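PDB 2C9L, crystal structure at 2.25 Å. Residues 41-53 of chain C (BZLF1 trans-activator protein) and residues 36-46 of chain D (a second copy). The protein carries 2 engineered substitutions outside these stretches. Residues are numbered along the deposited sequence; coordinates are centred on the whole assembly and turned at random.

Chain C, residues 41-53: LRLLLKQMCPSLD
Chain D 36-46: SENDRLRLLLK

Two copies of one helix packed side by side in register illustrate how a parallel dimer combines a leucine seam with a salt bridge. In BZLF1, chain C is helical from C:Leu41 to C:Met48 and chain D throughout D:Ser36 to D:Lys46, with phi/psi near -68/-38 and i+4 to i backbone hydrogen bonds. The axes run in the same direction, crossing at 18° with a closest approach of 10.1 Å. Equivalent residues face each other: CA of C:Leu41 lies 6.7 Å from CA of D:Leu41, and CA of C:Leu45 lies 6.2 Å from CA of D:Leu45.

Apolar packing follows from this register. C:Leu45 and D:Leu45, both t,p with CA-to-CB pointing toward the partner, meet at 3.3 Å between C:Leu45 CD1 and D:Leu45 CD1. Each also meets the t,p leucine 44 of the partner chain, D:Leu44 for C:Leu45 and C:Leu44 for D:Leu45: C:Leu44 CD2 lies 3.8 Å from D:Leu45 CD2, and C:Leu45 CD2 lies 3.7 Å from D:Leu44 CD2. One turn earlier, C:Leu41 (chi1 -73°, chi2 149°) places CB 4.3 Å from CD1 of D:Leu41 (m,t).

The polar contact is a salt bridge. The CA-to-CB bond of C:Arg42 points sideways to the partner stretch, but its extended m,t,t chain, with chi4 -75°, carries NH2 to 2.5 Å from D:Glu37 OE2, a very short hydrogen bond at 162°. D:Glu37 is t,t with chi3 -55°. The carboxylate meets the guanidinium at its edge, while D:Leu41 CD2 covers one face; C:Leu41 CD1 similarly covers one face of the D:Arg42 guanidinium.

Beyond the helix, C:Cys49 (-123/69) opens a type I turn through C:Pro50 (-50/-25) and C:Ser51 (-93/8), closed by C:Leu52 N to C:Cys49 O at 2.8 Å. C:Lys46 NZ donates a hydrogen bond to C:Leu52 O at 2.5 Å, and C:Leu52 CD2 (t,p) reaches D:Leu44 CD2 at 4.5 Å.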

ATOM      1  N   LEU C  41     -14.167  -0.911 -10.122  1.00 26.60           N
ATOM      2  CA  LEU C  41     -15.383  -1.385  -9.484  1.00 36.64           C
ATOM      3  C   LEU C  41     -16.437  -0.276  -9.388  1.00 37.51           C
ATOM      4  O   LEU C  41     -17.633  -0.543  -9.505  1.00 40.26           O
ATOM      5  CB  LEU C  41     -15.064  -1.949  -8.096  1.00 27.46           C
ATOM      6  CG  LEU C  41     -14.337  -3.299  -8.052  1.00 43.28           C
ATOM      7  CD1 LEU C  41     -13.450  -3.380  -6.813  1.00 37.44           C
ATOM      8  CD2 LEU C  41     -15.360  -4.433  -8.065  1.00 25.62           C
ATOM      9  N   ARG C  42     -16.000   0.962  -9.172  1.00 35.13           N
ATOM     10  CA  ARG C  42     -16.936   2.083  -9.077  1.00 37.53           C
ATOM     11  C   ARG C  42     -17.594   2.344 -10.435  1.00 40.09           C
ATOM     12  O   ARG C  42     -18.753   2.751 -10.505  1.00 36.36           O
ATOM     13  CB  ARG C  42     -16.222   3.360  -8.605  1.00 27.84           C
ATOM     14  CG  ARG C  42     -15.875   3.391  -7.111  1.00 46.72           C
ATOM     15  CD  ARG C  42     -15.093   4.654  -6.750  1.00 31.59           C
ATOM     16  NE  ARG C  42     -14.703   4.705  -5.342  1.00 29.07           N
ATOM     17  CZ  ARG C  42     -15.533   4.973  -4.341  1.00 43.58           C
ATOM     18  NH1 ARG C  42     -16.813   5.223  -4.583  1.00 50.38           N
ATOM     19  NH2 ARG C  42     -15.084   4.998  -3.096  1.00 43.28           N
ATOM     20  N   LEU C  43     -16.848   2.105 -11.509  1.00 34.63           N
ATOM     21  CA  LEU C  43     -17.366   2.318 -12.855  1.00 42.36           C
ATOM     22  C   LEU C  43     -18.295   1.182 -13.274  1.00 42.03           C
ATOM     23  O   LEU C  43     -19.319   1.414 -13.916  1.00 35.53           O
ATOM     24  CB  LEU C  43     -16.215   2.440 -13.855  1.00 34.65           C
ATOM     25  CG  LEU C  43     -16.607   2.906 -15.258  1.00 55.01           C
ATOM     26  CD1 LEU C  43     -17.262   4.278 -15.180  1.00 59.36           C
ATOM     27  CD2 LEU C  43     -15.376   2.952 -16.144  1.00 56.94           C
ATOM     28  N   LEU C  44     -17.935  -0.045 -12.912  1.00 37.73           N
ATOM     29  CA  LEU C  44     -18.758  -1.205 -13.245  1.00 42.55           C
ATOM     30  C   LEU C  44     -20.097  -1.109 -12.524  1.00 38.60           C
ATOM     31  O   LEU C  44     -21.144  -1.391 -13.097  1.00 42.55           O
ATOM     32  CB  LEU C  44     -18.060  -2.503 -12.834  1.00 38.94           C
ATOM     33  CG  LEU C  44     -18.889  -3.779 -13.011  1.00 52.11           C
ATOM     34  CD1 LEU C  44     -19.356  -3.897 -14.450  1.00 44.08           C
ATOM     35  CD2 LEU C  44     -18.055  -4.991 -12.621  1.00 59.63           C
ATOM     36  N   LEU C  45     -20.057  -0.704 -11.260  1.00 37.48           N
ATOM     37  CA  LEU C  45     -21.271  -0.577 -10.468  1.00 41.81           C
ATOM     38  C   LEU C  45     -22.167   0.495 -11.067  1.00 43.84           C
ATOM     39  O   LEU C  45     -23.393   0.396 -11.025  1.00 40.26           O
ATOM     40  CB  LEU C  45     -20.920  -0.214  -9.028  1.00 44.07           C
ATOM     41  CG  LEU C  45     -22.065  -0.104  -8.022  1.00 55.93           C
ATOM     42  CD1 LEU C  45     -22.897  -1.386  -8.023  1.00 50.20           C
ATOM     43  CD2 LEU C  45     -21.485   0.161  -6.639  1.00 51.22           C
ATOM     44  N   LYS C  46     -21.541   1.521 -11.629  1.00 45.32           N
ATOM     45  CA  LYS C  46     -22.271   2.614 -12.243  1.00 41.96           C
ATOM     46  C   LYS C  46     -22.905   2.128 -13.550  1.00 37.74           C
ATOM     47  O   LYS C  46     -24.039   2.479 -13.856  1.00 39.33           O
ATOM     48  CB  LYS C  46     -21.328   3.789 -12.513  1.00 42.20           C
ATOM     49  CG  LYS C  46     -22.042   5.104 -12.771  1.00 54.85           C
ATOM     50  CD  LYS C  46     -22.814   5.562 -11.540  1.00 52.06           C
ATOM     51  CE  LYS C  46     -23.510   6.891 -11.785  1.00 47.06           C
ATOM     52  NZ  LYS C  46     -24.300   7.361 -10.605  1.00 49.85           N
ATOM     53  N   GLN C  47     -22.178   1.313 -14.310  1.00 36.07           N
ATOM     54  CA  GLN C  47     -22.701   0.787 -15.569  1.00 43.83           C
ATOM     55  C   GLN C  47     -23.931  -0.077 -15.316  1.00 53.20           C
ATOM     56  O   GLN C  47     -24.934   0.049 -16.013  1.00 47.86           O
ATOM     57  CB  GLN C  47     -21.652  -0.058 -16.301  1.00 47.22           C
ATOM     58  CG  GLN C  47     -20.419   0.697 -16.752  1.00 62.94           C
ATOM     59  CD  GLN C  47     -19.564  -0.107 -17.713  1.00 68.50           C
ATOM     60  OE1 GLN C  47     -19.367  -1.310 -17.534  1.00 82.03           O
ATOM     61  NE2 GLN C  47     -19.040   0.560 -18.735  1.00 72.07           N
ATOM     62  N   MET C  48     -23.846  -0.951 -14.315  1.00 50.01           N
ATOM     63  CA  MET C  48     -24.948  -1.845 -13.972  1.00 53.62           C
ATOM     64  C   MET C  48     -26.099  -1.128 -13.279  1.00 56.91           C
ATOM     65  O   MET C  48     -27.261  -1.456 -13.505  1.00 62.25           O
ATOM     66  CB  MET C  48     -24.450  -2.979 -13.072  1.00 50.54           C
ATOM     67  CG  MET C  48     -23.294  -3.765 -13.659  1.00 54.12           C
ATOM     68  SD  MET C  48     -23.634  -4.289 -15.344  1.00 63.94           S
ATOM     69  CE  MET C  48     -24.663  -5.725 -15.054  1.00 67.42           C
ATOM     70  N   CYS C  49     -25.775  -0.159 -12.428  1.00 50.53           N
ATOM     71  CA  CYS C  49     -26.795   0.594 -11.700  1.00 45.81           C
ATOM     72  C   CYS C  49     -26.644   2.084 -11.989  1.00 51.86           C
ATOM     73  O   CYS C  49     -26.261   2.871 -11.118  1.00 46.34           O
ATOM     74  CB  CYS C  49     -26.672   0.337 -10.199  1.00 45.29           C
ATOM     75  SG  CYS C  49     -26.787  -1.408  -9.741  1.00 58.53           S
ATOM     76  N   PRO C  50     -26.950   2.489 -13.229  1.00 51.31           N
ATOM     77  CA  PRO C  50     -26.862   3.876 -13.688  1.00 51.94           C
ATOM     78  C   PRO C  50     -27.555   4.873 -12.764  1.00 49.66           C
ATOM     79  O   PRO C  50     -27.202   6.050 -12.735  1.00 55.54           O
ATOM     80  CB  PRO C  50     -27.518   3.818 -15.066  1.00 49.94           C
ATOM     81  CG  PRO C  50     -27.168   2.448 -15.540  1.00 57.32           C
ATOM     82  CD  PRO C  50     -27.439   1.615 -14.312  1.00 51.12           C
ATOM     83  N   SER C  51     -28.531   4.394 -12.003  1.00 55.94           N
ATOM     84  CA  SER C  51     -29.287   5.255 -11.100  1.00 62.98           C
ATOM     85  C   SER C  51     -28.751   5.319  -9.674  1.00 62.95           C
ATOM     86  O   SER C  51     -29.386   5.904  -8.798  1.00 68.74           O
ATOM     87  CB  SER C  51     -30.750   4.802 -11.074  1.00 69.10           C
ATOM     88  OG  SER C  51     -30.842   3.402 -10.860  1.00 78.15           O
ATOM     89  N   LEU C  52     -27.580   4.736  -9.441  1.00 56.24           N
ATOM     90  CA  LEU C  52     -26.997   4.727  -8.104  1.00 56.29           C
ATOM     91  C   LEU C  52     -25.831   5.709  -7.942  1.00 57.59           C
ATOM     92  O   LEU C  52     -24.906   5.733  -8.758  1.00 49.56           O
ATOM     93  CB  LEU C  52     -26.536   3.306  -7.760  1.00 51.80           C
ATOM     94  CG  LEU C  52     -26.035   3.040  -6.339  1.00 57.03           C
ATOM     95  CD1 LEU C  52     -27.133   3.354  -5.336  1.00 59.06           C
ATOM     96  CD2 LEU C  52     -25.604   1.586  -6.224  1.00 57.45           C
ATOM     97  N   ASP C  53     -25.881   6.518  -6.884  1.00 52.88           N
ATOM     98  CA  ASP C  53     -24.827   7.493  -6.605  1.00 51.68           C
ATOM     99  C   ASP C  53     -23.756   6.835  -5.740  1.00 48.73           C
ATOM    100  O   ASP C  53     -23.761   6.972  -4.515  1.00 49.15           O
ATOM    101  CB  ASP C  53     -25.396   8.709  -5.868  1.00 51.80           C
ATOM    102  CG  ASP C  53     -24.413   9.864  -5.808  1.00 53.55           C
ATOM    103  OD1 ASP C  53     -23.194   9.599  -5.753  1.00 42.88           O
ATOM    104  OD2 ASP C  53     -24.854  11.033  -5.808  1.00 58.72           O
TER
ATOM    105  N   SER D  36     -10.063  -2.080   2.012  1.00 48.06           N
ATOM    106  CA  SER D  36     -11.312  -2.141   2.759  1.00 50.15           C
ATOM    107  C   SER D  36     -12.438  -1.518   1.943  1.00 50.53           C
ATOM    108  O   SER D  36     -13.573  -1.995   1.956  1.00 50.62           O
ATOM    109  CB  SER D  36     -11.168  -1.407   4.093  1.00 50.76           C
ATOM    110  OG  SER D  36     -10.837  -0.047   3.892  1.00 68.35           O
ATOM    111  N   GLU D  37     -12.115  -0.448   1.229  1.00 45.23           N
ATOM    112  CA  GLU D  37     -13.092   0.235   0.397  1.00 47.85           C
ATOM    113  C   GLU D  37     -13.527  -0.695  -0.730  1.00 36.99           C
ATOM    114  O   GLU D  37     -14.713  -0.798  -1.042  1.00 40.84           O
ATOM    115  CB  GLU D  37     -12.473   1.509  -0.182  1.00 55.87           C
ATOM    116  CG  GLU D  37     -13.455   2.467  -0.830  1.00 65.02           C
ATOM    117  CD  GLU D  37     -12.803   3.791  -1.186  1.00 76.58           C
ATOM    118  OE1 GLU D  37     -12.222   4.429  -0.281  1.00 76.98           O
ATOM    119  OE2 GLU D  37     -12.868   4.195  -2.365  1.00 79.50           O
ATOM    120  N   ASN D  38     -12.559  -1.377  -1.331  1.00 36.70           N
ATOM    121  CA  ASN D  38     -12.835  -2.297  -2.428  1.00 45.02           C
ATOM    122  C   ASN D  38     -13.694  -3.475  -2.000  1.00 47.70           C
ATOM    123  O   ASN D  38     -14.503  -3.973  -2.776  1.00 47.99           O
ATOM    124  CB  ASN D  38     -11.526  -2.803  -3.032  1.00 37.74           C
ATOM    125  CG  ASN D  38     -10.932  -1.825  -4.026  1.00 50.97           C
ATOM    126  OD1 ASN D  38     -11.259  -0.634  -4.022  1.00 42.66           O
ATOM    127  ND2 ASN D  38     -10.047  -2.322  -4.883  1.00 50.68           N
ATOM    128  N   ASP D  39     -13.519  -3.925  -0.763  1.00 51.52           N
ATOM    129  CA  ASP D  39     -14.308  -5.041  -0.273  1.00 51.71           C
ATOM    130  C   ASP D  39     -15.748  -4.593  -0.090  1.00 47.23           C
ATOM    131  O   ASP D  39     -16.674  -5.368  -0.310  1.00 54.95           O
ATOM    132  CB  ASP D  39     -13.736  -5.556   1.043  1.00 58.49           C
ATOM    133  CG  ASP D  39     -12.348  -6.134   0.881  1.00 69.07           C
ATOM    134  OD1 ASP D  39     -11.745  -6.532   1.896  1.00 72.85           O
ATOM    135  OD2 ASP D  39     -11.863  -6.191  -0.270  1.00 75.42           O
ATOM    136  N   ARG D  40     -15.934  -3.337   0.303  1.00 49.10           N
ATOM    137  CA  ARG D  40     -17.276  -2.796   0.490  1.00 55.11           C
ATOM    138  C   ARG D  40     -17.956  -2.618  -0.868  1.00 53.46           C
ATOM    139  O   ARG D  40     -19.167  -2.796  -0.994  1.00 53.71           O
ATOM    140  CB  ARG D  40     -17.228  -1.453   1.227  1.00 52.21           C
ATOM    141  CG  ARG D  40     -16.651  -1.533   2.635  1.00 66.65           C
ATOM    142  CD  ARG D  40     -17.191  -0.418   3.529  1.00 70.08           C
ATOM    143  NE  ARG D  40     -16.773   0.920   3.113  1.00 80.57           N
ATOM    144  CZ  ARG D  40     -15.551   1.418   3.290  1.00 84.24           C
ATOM    145  NH1 ARG D  40     -14.611   0.691   3.879  1.00 84.72           N
ATOM    146  NH2 ARG D  40     -15.271   2.650   2.886  1.00 84.68           N
ATOM    147  N   LEU D  41     -17.168  -2.269  -1.882  1.00 50.06           N
ATOM    148  CA  LEU D  41     -17.701  -2.086  -3.228  1.00 49.68           C
ATOM    149  C   LEU D  41     -18.112  -3.432  -3.806  1.00 47.87           C
ATOM    150  O   LEU D  41     -19.162  -3.544  -4.430  1.00 47.59           O
ATOM    151  CB  LEU D  41     -16.657  -1.431  -4.138  1.00 42.94           C
ATOM    152  CG  LEU D  41     -16.384   0.053  -3.900  1.00 40.53           C
ATOM    153  CD1 LEU D  41     -15.093   0.459  -4.592  1.00 36.11           C
ATOM    154  CD2 LEU D  41     -17.562   0.874  -4.409  1.00 33.70           C
ATOM    155  N   ARG D  42     -17.277  -4.448  -3.595  1.00 50.69           N
ATOM    156  CA  ARG D  42     -17.562  -5.793  -4.090  1.00 56.19           C
ATOM    157  C   ARG D  42     -18.817  -6.375  -3.457  1.00 57.42           C
ATOM    158  O   ARG D  42     -19.550  -7.131  -4.094  1.00 54.72           O
ATOM    159  CB  ARG D  42     -16.390  -6.728  -3.808  1.00 52.47           C
ATOM    160  CG  ARG D  42     -15.221  -6.542  -4.739  1.00 56.44           C
ATOM    161  CD  ARG D  42     -14.035  -7.377  -4.298  1.00 55.26           C
ATOM    162  NE  ARG D  42     -12.918  -7.224  -5.222  1.00 55.72           N
ATOM    163  CZ  ARG D  42     -12.887  -7.736  -6.446  1.00 57.56           C
ATOM    164  NH1 ARG D  42     -13.914  -8.448  -6.897  1.00 56.72           N
ATOM    165  NH2 ARG D  42     -11.838  -7.519  -7.225  1.00 61.03           N
ATOM    166  N   LEU D  43     -19.052  -6.030  -2.198  1.00 56.99           N
ATOM    167  CA  LEU D  43     -20.224  -6.528  -1.499  1.00 62.17           C
ATOM    168  C   LEU D  43     -21.457  -5.796  -2.006  1.00 59.58           C
ATOM    169  O   LEU D  43     -22.493  -6.409  -2.241  1.00 62.07           O
ATOM    170  CB  LEU D  43     -20.079  -6.328   0.014  1.00 61.71           C
ATOM    171  CG  LEU D  43     -21.208  -6.917   0.867  1.00 69.39           C
ATOM    172  CD1 LEU D  43     -21.316  -8.414   0.611  1.00 64.17           C
ATOM    173  CD2 LEU D  43     -20.943  -6.648   2.339  1.00 67.88           C
ATOM    174  N   LEU D  44     -21.334  -4.484  -2.188  1.00 62.89           N
ATOM    175  CA  LEU D  44     -22.448  -3.677  -2.674  1.00 55.15           C
ATOM    176  C   LEU D  44     -22.905  -4.159  -4.047  1.00 50.69           C
ATOM    177  O   LEU D  44     -24.098  -4.234  -4.321  1.00 48.31           O
ATOM    178  CB  LEU D  44     -22.049  -2.201  -2.757  1.00 52.38           C
ATOM    179  CG  LEU D  44     -23.184  -1.234  -3.112  1.00 50.32           C
ATOM    180  CD1 LEU D  44     -24.303  -1.379  -2.094  1.00 50.29           C
ATOM    181  CD2 LEU D  44     -22.673   0.199  -3.134  1.00 47.68           C
ATOM    182  N   LEU D  45     -21.949  -4.491  -4.907  1.00 45.39           N
ATOM    183  CA  LEU D  45     -22.268  -4.956  -6.252  1.00 53.47           C
ATOM    184  C   LEU D  45     -22.930  -6.330  -6.202  1.00 56.35           C
ATOM    185  O   LEU D  45     -23.813  -6.637  -7.003  1.00 55.90           O
ATOM    186  CB  LEU D  45     -20.991  -5.003  -7.095  1.00 44.87           C
ATOM    187  CG  LEU D  45     -21.075  -5.269  -8.602  1.00 57.18           C
ATOM    188  CD1 LEU D  45     -22.062  -4.322  -9.272  1.00 45.61           C
ATOM    189  CD2 LEU D  45     -19.688  -5.092  -9.199  1.00 53.25           C
ATOM    190  N   LYS D  46     -22.507  -7.153  -5.252  1.00 64.59           N
ATOM    191  CA  LYS D  46     -23.077  -8.484  -5.105  1.00 69.35           C
ATOM    192  C   LYS D  46     -24.539  -8.358  -4.689  1.00 68.41           C
ATOM    193  O   LYS D  46     -25.418  -8.985  -5.278  1.00 71.44           O
ATOM    194  CB  LYS D  46     -22.308  -9.274  -4.044  1.00 71.49           C
ATOM    195  CG  LYS D  46     -22.677 -10.748  -3.971  1.00 82.87           C
ATOM    196  CD  LYS D  46     -22.280 -11.482  -5.246  1.00 88.09           C
ATOM    197  CE  LYS D  46     -22.614 -12.963  -5.161  1.00 89.91           C
ATOM    198  NZ  LYS D  46     -22.241 -13.691  -6.406  1.00 91.50           N
TER